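Local coordinates for hypothetical conserved protein (Geobacillus kaustophilus, PDB 2QYH) that is of uncharacterised function but belongs to the haloacid dehalogenase-like hydrolases and may be a magnesium-dependent phosphatase, at residues D[108-114]-D[131-137]; D[118-123]-D[147-151]. All coordinates share one frame; numbering follows the deposited sequence.

Interaction 1. Residues D[108-114]-D[131-137]; sequences KMRASIG and PPVDPLY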
loop_
_atom_site.group_PDB
_atom_site.type_symbol
_atom_site.label_atom_id
_atom_site.label_comp_id
_atom_site.label_asym_id
_atom_site.label_seq_id
_atom_site.Cartn_x
_atom_site.Cartn_y
_atom_site.Cartn_z
ATOM N N LYS D 108 -6.682 -11.405 -2.836
ATOM C CA LYS D 108 -7.550 -11.035 -1.737
ATOM C C LYS D 108 -7.597 -11.983 -0.553
ATOM O O LYS D 108 -6.858 -12.963 -0.463
ATOM C CB LYS D 108 -8.973 -10.815 -2.264
ATOM C CG LYS D 108 -9.621 -12.077 -2.806
ATOM C CD LYS D 108 -11.011 -11.809 -3.333
ATOM C CE LYS D 108 -10.977 -11.195 -4.716
ATOM N NZ LYS D 108 -10.475 -12.173 -5.710
HETATM N N MSE D 109 -8.532 -11.681 0.334
HETATM C CA MSE D 109 -8.710 -12.405 1.568
HETATM C C MSE D 109 -10.213 -12.584 1.850
HETATM O O MSE D 109 -11.013 -11.688 1.570
HETATM C CB MSE D 109 -8.051 -11.563 2.642
HETATM C CG MSE D 109 -7.719 -12.232 3.914
HETATM SE SE MSE D 109 -6.870 -10.887 4.976
HETATM C CE MSE D 109 -5.258 -11.831 5.395
ATOM N N ARG D 110 -10.586 -13.738 2.402
ATOM C CA ARG D 110 -11.986 -14.024 2.721
ATOM C C ARG D 110 -12.163 -14.731 4.065
ATOM O O ARG D 110 -11.368 -15.594 4.443
ATOM C CB ARG D 110 -12.622 -14.871 1.614
ATOM C CG ARG D 110 -12.803 -14.141 0.299
ATOM C CD ARG D 110 -13.781 -12.988 0.452
ATOM N NE ARG D 110 -13.988 -12.251 -0.795
ATOM C CZ ARG D 110 -13.351 -11.131 -1.126
ATOM N NH1 ARG D 110 -12.452 -10.602 -0.301
ATOM N NH2 ARG D 110 -13.623 -10.532 -2.280
ATOM N N ALA D 111 -13.221 -14.354 4.779
ATOM C CA ALA D 111 -13.531 -14.936 6.081
ATOM C C ALA D 111 -14.669 -15.950 5.972
ATOM O O ALA D 111 -15.605 -15.765 5.186
ATOM C CB ALA D 111 -13.908 -13.840 7.058
ATOM N N SER D 112 -14.582 -17.018 6.763
ATOM C CA SER D 112 -15.600 -18.070 6.760
ATOM C C SER D 112 -16.864 -17.665 7.524
ATOM O O SER D 112 -17.949 -18.162 7.237
ATOM C CB SER D 112 -15.025 -19.364 7.350
ATOM O OG SER D 112 -14.566 -19.181 8.681
ATOM N N ILE D 113 -16.715 -16.759 8.488
ATOM C CA ILE D 113 -17.833 -16.274 9.298
ATOM C C ILE D 113 -17.855 -14.741 9.293
ATOM O O ILE D 113 -16.805 -14.104 9.398
ATOM C CB ILE D 113 -17.703 -16.749 10.768
ATOM C CG1 ILE D 113 -17.627 -18.276 10.821
ATOM C CG2 ILE D 113 -18.881 -16.248 11.585
ATOM C CD1 ILE D 113 -17.429 -18.843 12.218
ATOM N N GLY D 114 -19.049 -14.160 9.180
ATOM C CA GLY D 114 -19.184 -12.712 9.171
ATOM C C GLY D 114 -19.310 -12.048 10.538
ATOM O O GLY D 114 -19.795 -12.656 11.492
ATOM N N PRO D 131 -12.412 -9.068 6.683
ATOM C CA PRO D 131 -12.513 -9.506 5.294
ATOM C C PRO D 131 -13.945 -9.794 4.854
ATOM O O PRO D 131 -14.812 -10.109 5.678
ATOM C CB PRO D 131 -11.621 -10.749 5.270
ATOM C CG PRO D 131 -10.537 -10.379 6.243
ATOM C CD PRO D 131 -11.414 -9.886 7.394
ATOM N N PRO D 132 -14.221 -9.659 3.548
ATOM C CA PRO D 132 -15.583 -9.937 3.086
ATOM C C PRO D 132 -15.860 -11.398 3.422
ATOM O O PRO D 132 -14.922 -12.187 3.544
ATOM C CB PRO D 132 -15.495 -9.697 1.581
ATOM C CG PRO D 132 -14.416 -8.653 1.465
ATOM C CD PRO D 132 -13.381 -9.148 2.447
ATOM N N VAL D 133 -17.129 -11.767 3.565
ATOM C CA VAL D 133 -17.473 -13.142 3.916
ATOM C C VAL D 133 -17.701 -14.068 2.722
ATOM O O VAL D 133 -18.369 -13.701 1.756
ATOM C CB VAL D 133 -18.732 -13.185 4.812
ATOM C CG1 VAL D 133 -18.953 -14.599 5.345
ATOM C CG2 VAL D 133 -18.581 -12.205 5.956
ATOM N N ASP D 134 -17.130 -15.267 2.801
ATOM C CA ASP D 134 -17.274 -16.282 1.754
ATOM C C ASP D 134 -16.749 -17.628 2.253
ATOM O O ASP D 134 -15.604 -17.995 1.996
ATOM C CB ASP D 134 -16.511 -15.890 0.494
ATOM C CG ASP D 134 -16.692 -16.898 -0.619
ATOM O OD1 ASP D 134 -17.227 -17.996 -0.350
ATOM O OD2 ASP D 134 -16.300 -16.597 -1.762
ATOM N N PRO D 135 -17.598 -18.389 2.961
ATOM C CA PRO D 135 -17.269 -19.700 3.527
ATOM C C PRO D 135 -16.716 -20.753 2.569
ATOM O O PRO D 135 -16.128 -21.742 3.008
ATOM C CB PRO D 135 -18.590 -20.136 4.154
ATOM C CG PRO D 135 -19.220 -18.842 4.542
ATOM C CD PRO D 135 -18.979 -18.017 3.307
ATOM N N LEU D 136 -16.893 -20.553 1.269
ATOM C CA LEU D 136 -16.414 -21.538 0.309
ATOM C C LEU D 136 -15.414 -20.999 -0.701
ATOM O O LEU D 136 -15.270 -21.561 -1.785
ATOM C CB LEU D 136 -17.604 -22.147 -0.437
ATOM C CG LEU D 136 -18.670 -22.824 0.433
ATOM C CD1 LEU D 136 -19.814 -23.297 -0.444
ATOM C CD2 LEU D 136 -18.052 -23.991 1.198
ATOM N N TYR D 137 -14.711 -19.928 -0.341
ATOM C CA TYR D 137 -13.740 -19.313 -1.241
ATOM C C TYR D 137 -12.619 -20.262 -1.660
ATOM O O TYR D 137 -12.165 -20.235 -2.804
ATOM C CB TYR D 137 -13.150 -18.061 -0.586
ATOM C CG TYR D 137 -12.291 -17.237 -1.515
ATOM C CD1 TYR D 137 -10.901 -17.319 -1.472
ATOM C CD2 TYR D 137 -12.871 -16.395 -2.457
ATOM C CE1 TYR D 137 -10.108 -16.579 -2.346
ATOM C CE2 TYR D 137 -12.092 -15.651 -3.337
ATOM C CZ TYR D 137 -10.709 -15.747 -3.281
ATOM O OH TYR D 137 -9.935 -15.018 -4.160
#

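Interaction 2. Residues D[118-123]-D[147-151]; sequences HIHVSM and LLFCR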
loop_
_atom_site.group_PDB
_atom_site.type_symbol
_atom_site.label_atom_id
_atom_site.label_comp_id
_atom_site.label_asym_id
_atom_site.label_seq_id
_atom_site.Cartn_x
_atom_site.Cartn_y
_atom_site.Cartn_z
ATOM N N HIS D 118 -13.283 -12.060 16.816
ATOM C CA HIS D 118 -11.825 -12.351 16.849
ATOM C C HIS D 118 -11.157 -11.889 15.562
ATOM O O HIS D 118 -9.971 -11.536 15.542
ATOM C CB HIS D 118 -11.498 -13.834 17.047
ATOM C CG HIS D 118 -11.716 -14.324 18.443
ATOM N ND1 HIS D 118 -11.773 -13.486 19.539
ATOM C CD2 HIS D 118 -11.876 -15.579 18.925
ATOM C CE1 HIS D 118 -11.960 -14.202 20.632
ATOM N NE2 HIS D 118 -12.025 -15.474 20.288
ATOM N N ILE D 119 -11.922 -11.929 14.481
ATOM C CA ILE D 119 -11.422 -11.491 13.201
ATOM C C ILE D 119 -11.207 -9.985 13.286
ATOM O O ILE D 119 -10.119 -9.508 12.977
ATOM C CB ILE D 119 -12.407 -11.839 12.072
ATOM C CG1 ILE D 119 -12.536 -13.365 11.957
ATOM C CG2 ILE D 119 -11.932 -11.233 10.756
ATOM C CD1 ILE D 119 -13.245 -13.846 10.704
ATOM N N HIS D 120 -12.226 -9.246 13.736
ATOM C CA HIS D 120 -12.134 -7.788 13.862
ATOM C C HIS D 120 -10.861 -7.370 14.602
ATOM O O HIS D 120 -10.035 -6.638 14.064
ATOM C CB HIS D 120 -13.355 -7.203 14.607
ATOM C CG HIS D 120 -14.631 -7.195 13.814
ATOM N ND1 HIS D 120 -14.851 -6.344 12.750
ATOM C CD2 HIS D 120 -15.770 -7.916 13.956
ATOM C CE1 HIS D 120 -16.069 -6.543 12.272
ATOM N NE2 HIS D 120 -16.646 -7.492 12.987
ATOM N N VAL D 121 -10.701 -7.855 15.825
ATOM C CA VAL D 121 -9.559 -7.509 16.664
ATOM C C VAL D 121 -8.179 -7.878 16.132
ATOM O O VAL D 121 -7.298 -7.013 16.002
ATOM C CB VAL D 121 -9.721 -8.129 18.064
ATOM C CG1 VAL D 121 -8.422 -8.061 18.834
ATOM C CG2 VAL D 121 -10.810 -7.392 18.814
ATOM N N SER D 122 -7.977 -9.160 15.844
ATOM C CA SER D 122 -6.687 -9.621 15.352
ATOM C C SER D 122 -6.326 -8.975 14.018
ATOM O O SER D 122 -5.156 -8.716 13.742
ATOM C CB SER D 122 -6.695 -11.138 15.192
ATOM O OG SER D 122 -7.556 -11.518 14.134
HETATM N N MSE D 123 -7.334 -8.717 13.192
HETATM C CA MSE D 123 -7.112 -8.106 11.884
HETATM C C MSE D 123 -6.932 -6.585 11.923
HETATM O O MSE D 123 -6.241 -6.010 11.079
HETATM C CB MSE D 123 -8.264 -8.448 10.942
HETATM C CG MSE D 123 -8.433 -9.928 10.672
HETATM SE SE MSE D 123 -7.042 -10.742 9.586
HETATM C CE MSE D 123 -6.124 -9.181 8.937
ATOM N N LEU D 147 -5.962 -18.379 8.002
ATOM C CA LEU D 147 -5.923 -17.910 9.374
ATOM C C LEU D 147 -6.988 -18.632 10.177
ATOM O O LEU D 147 -8.147 -18.707 9.763
ATOM C CB LEU D 147 -6.175 -16.405 9.420
ATOM C CG LEU D 147 -5.089 -15.493 8.849
ATOM C CD1 LEU D 147 -5.646 -14.096 8.673
ATOM C CD2 LEU D 147 -3.880 -15.478 9.780
ATOM N N LEU D 148 -6.582 -19.181 11.317
ATOM C CA LEU D 148 -7.505 -19.880 12.202
ATOM C C LEU D 148 -7.684 -18.994 13.414
ATOM O O LEU D 148 -6.702 -18.555 14.017
ATOM C CB LEU D 148 -6.929 -21.225 12.642
ATOM C CG LEU D 148 -7.774 -22.010 13.653
ATOM C CD1 LEU D 148 -9.102 -22.400 13.025
ATOM C CD2 LEU D 148 -7.020 -23.245 14.089
ATOM N N PHE D 149 -8.931 -18.721 13.770
ATOM C CA PHE D 149 -9.178 -17.874 14.918
ATOM C C PHE D 149 -9.641 -18.652 16.137
ATOM O O PHE D 149 -10.793 -19.080 16.230
ATOM C CB PHE D 149 -10.174 -16.780 14.551
ATOM C CG PHE D 149 -9.692 -15.890 13.447
ATOM C CD1 PHE D 149 -9.811 -16.283 12.120
ATOM C CD2 PHE D 149 -9.064 -14.680 13.736
ATOM C CE1 PHE D 149 -9.311 -15.489 11.094
ATOM C CE2 PHE D 149 -8.561 -13.880 12.720
ATOM C CZ PHE D 149 -8.683 -14.285 11.395
ATOM N N CYS D 150 -8.701 -18.837 17.060
ATOM C CA CYS D 150 -8.931 -19.544 18.306
ATOM C C CYS D 150 -7.755 -19.188 19.203
ATOM O O CYS D 150 -6.721 -18.708 18.721
ATOM C CB CYS D 150 -8.962 -21.058 18.077
ATOM S SG CYS D 150 -7.334 -21.818 17.894
ATOM N N ARG D 151 -7.911 -19.431 20.503
ATOM C CA ARG D 151 -6.863 -19.132 21.470
ATOM C C ARG D 151 -5.880 -20.294 21.583
ATOM O O ARG D 151 -6.172 -21.412 21.156
ATOM C CB ARG D 151 -7.487 -18.816 22.833
ATOM C CG ARG D 151 -8.343 -17.558 22.823
ATOM C CD ARG D 151 -9.132 -17.384 24.112
ATOM N NE ARG D 151 -9.958 -16.180 24.088
ATOM C CZ ARG D 151 -9.477 -14.942 24.177
ATOM N NH1 ARG D 151 -8.169 -14.742 24.303
ATOM N NH2 ARG D 151 -10.306 -13.903 24.134
#

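Interaction 1. Residues D[108-114]-D[131-137]
The guanidinium of Arg110 lies between Lys108 CD on one face and Pro132 CB on the other, both displaced toward the rim. The neighbouring ring of Tyr137 takes Arg110 CG over one face in a CH-pi contact, 3.8 Å from CG to the ring centroid, while Asp134 OD2 sits in plane at the ring edge; guanidinium and ring are turned 47° apart. These groups pack against edge strand 109-111, which ends the five-stranded antiparallel sheet of what is probably the cap domain of this haloacid dehalogenase-like fold. Here the irregular segment 131-137 forms a single parallel beta bridge, Ala111 with Val133. Ala111 N donates to Pro132 O at 3.0 Å, and Asp134 N returns to Ala111 O at 2.9 Å, both nearly straight. A bend at chi2 (-64°) folds the Arg110 chain back over its own strand, so that NH1 bonds to Met109 O at 2.6 Å, tilted out of the carbonyl plane. Beyond the bridge, an Asx turn, Leu136 N to Asp134 OD1, lies within the type I turn that brings Tyr137 back to the strand. The Tyr137 hydroxyl is also hydrogen-bonded to Asp105 and Lys141, which helps to fix the ring. Lys108, bent at chi3 and chi4, donates a hydrogen bond from NZ to Tyr137 OH at 3.3 Å.

Interaction 2. Residues D[118-123]-D[147-151]
Two donors grip the carbonyl oxygen of His118, Ser122 OG at 2.8 Å and Ser122 N at 3.1 Å, and the same oxygen lies beside the Phe149 ring, 3.7 Å from CD2. The backbone bond is the i+4 to i bond of helix 117-124, which packs on a face of the antiparallel sheet where strand 145-148 runs out into Phe149. With chi1 at 69°, Ser122 OG turns back along the helix to reach the carbonyl, and it also comes to the ring edge, in plane, near CE2. Ile119 takes the face: its CG1 stands almost on the ring normal, 3.8 Å from the centroid in a CH-pi contact, and the two side chains cross at about a right angle. Val102, from the neighbouring strand, touches both Ile119 and Phe149; the phenyl ring is buried where helix and sheet meet. At the outer end, the His118 ring and the Arg151 guanidinium stand nearly perpendicular, 89° between planes, with His118 CE1 3.9 Å from Arg151 NH2. Farther along the helix, Met123, a selenomethionine, meets Leu147 tip to tip, its SE 3.7 Å from Leu147 CD1.

Overall arrangement
From the N terminus the chain runs through 108-114, 118-123, 131-137 and 147-151, so the two contacts cross, each beginning before the other has closed. Interaction 1 closes a 16-residue excursion that carries helix 117-124 and brings the chain back to edge strand 109-111; interaction 2 closes the next 23 residues, segment 131-137 among them, and seats that helix against the end of strand 145-148, two places further into the same sheet, with strand 101-104 between. The centres of the two contacts are about 13 Å apart. They meet chiefly at Ile119, whose CG2 lies 3.7 Å from Pro131 CD, and again where Met109 touches Leu147. Together they join edge strand, helix, returning loop and inner strand.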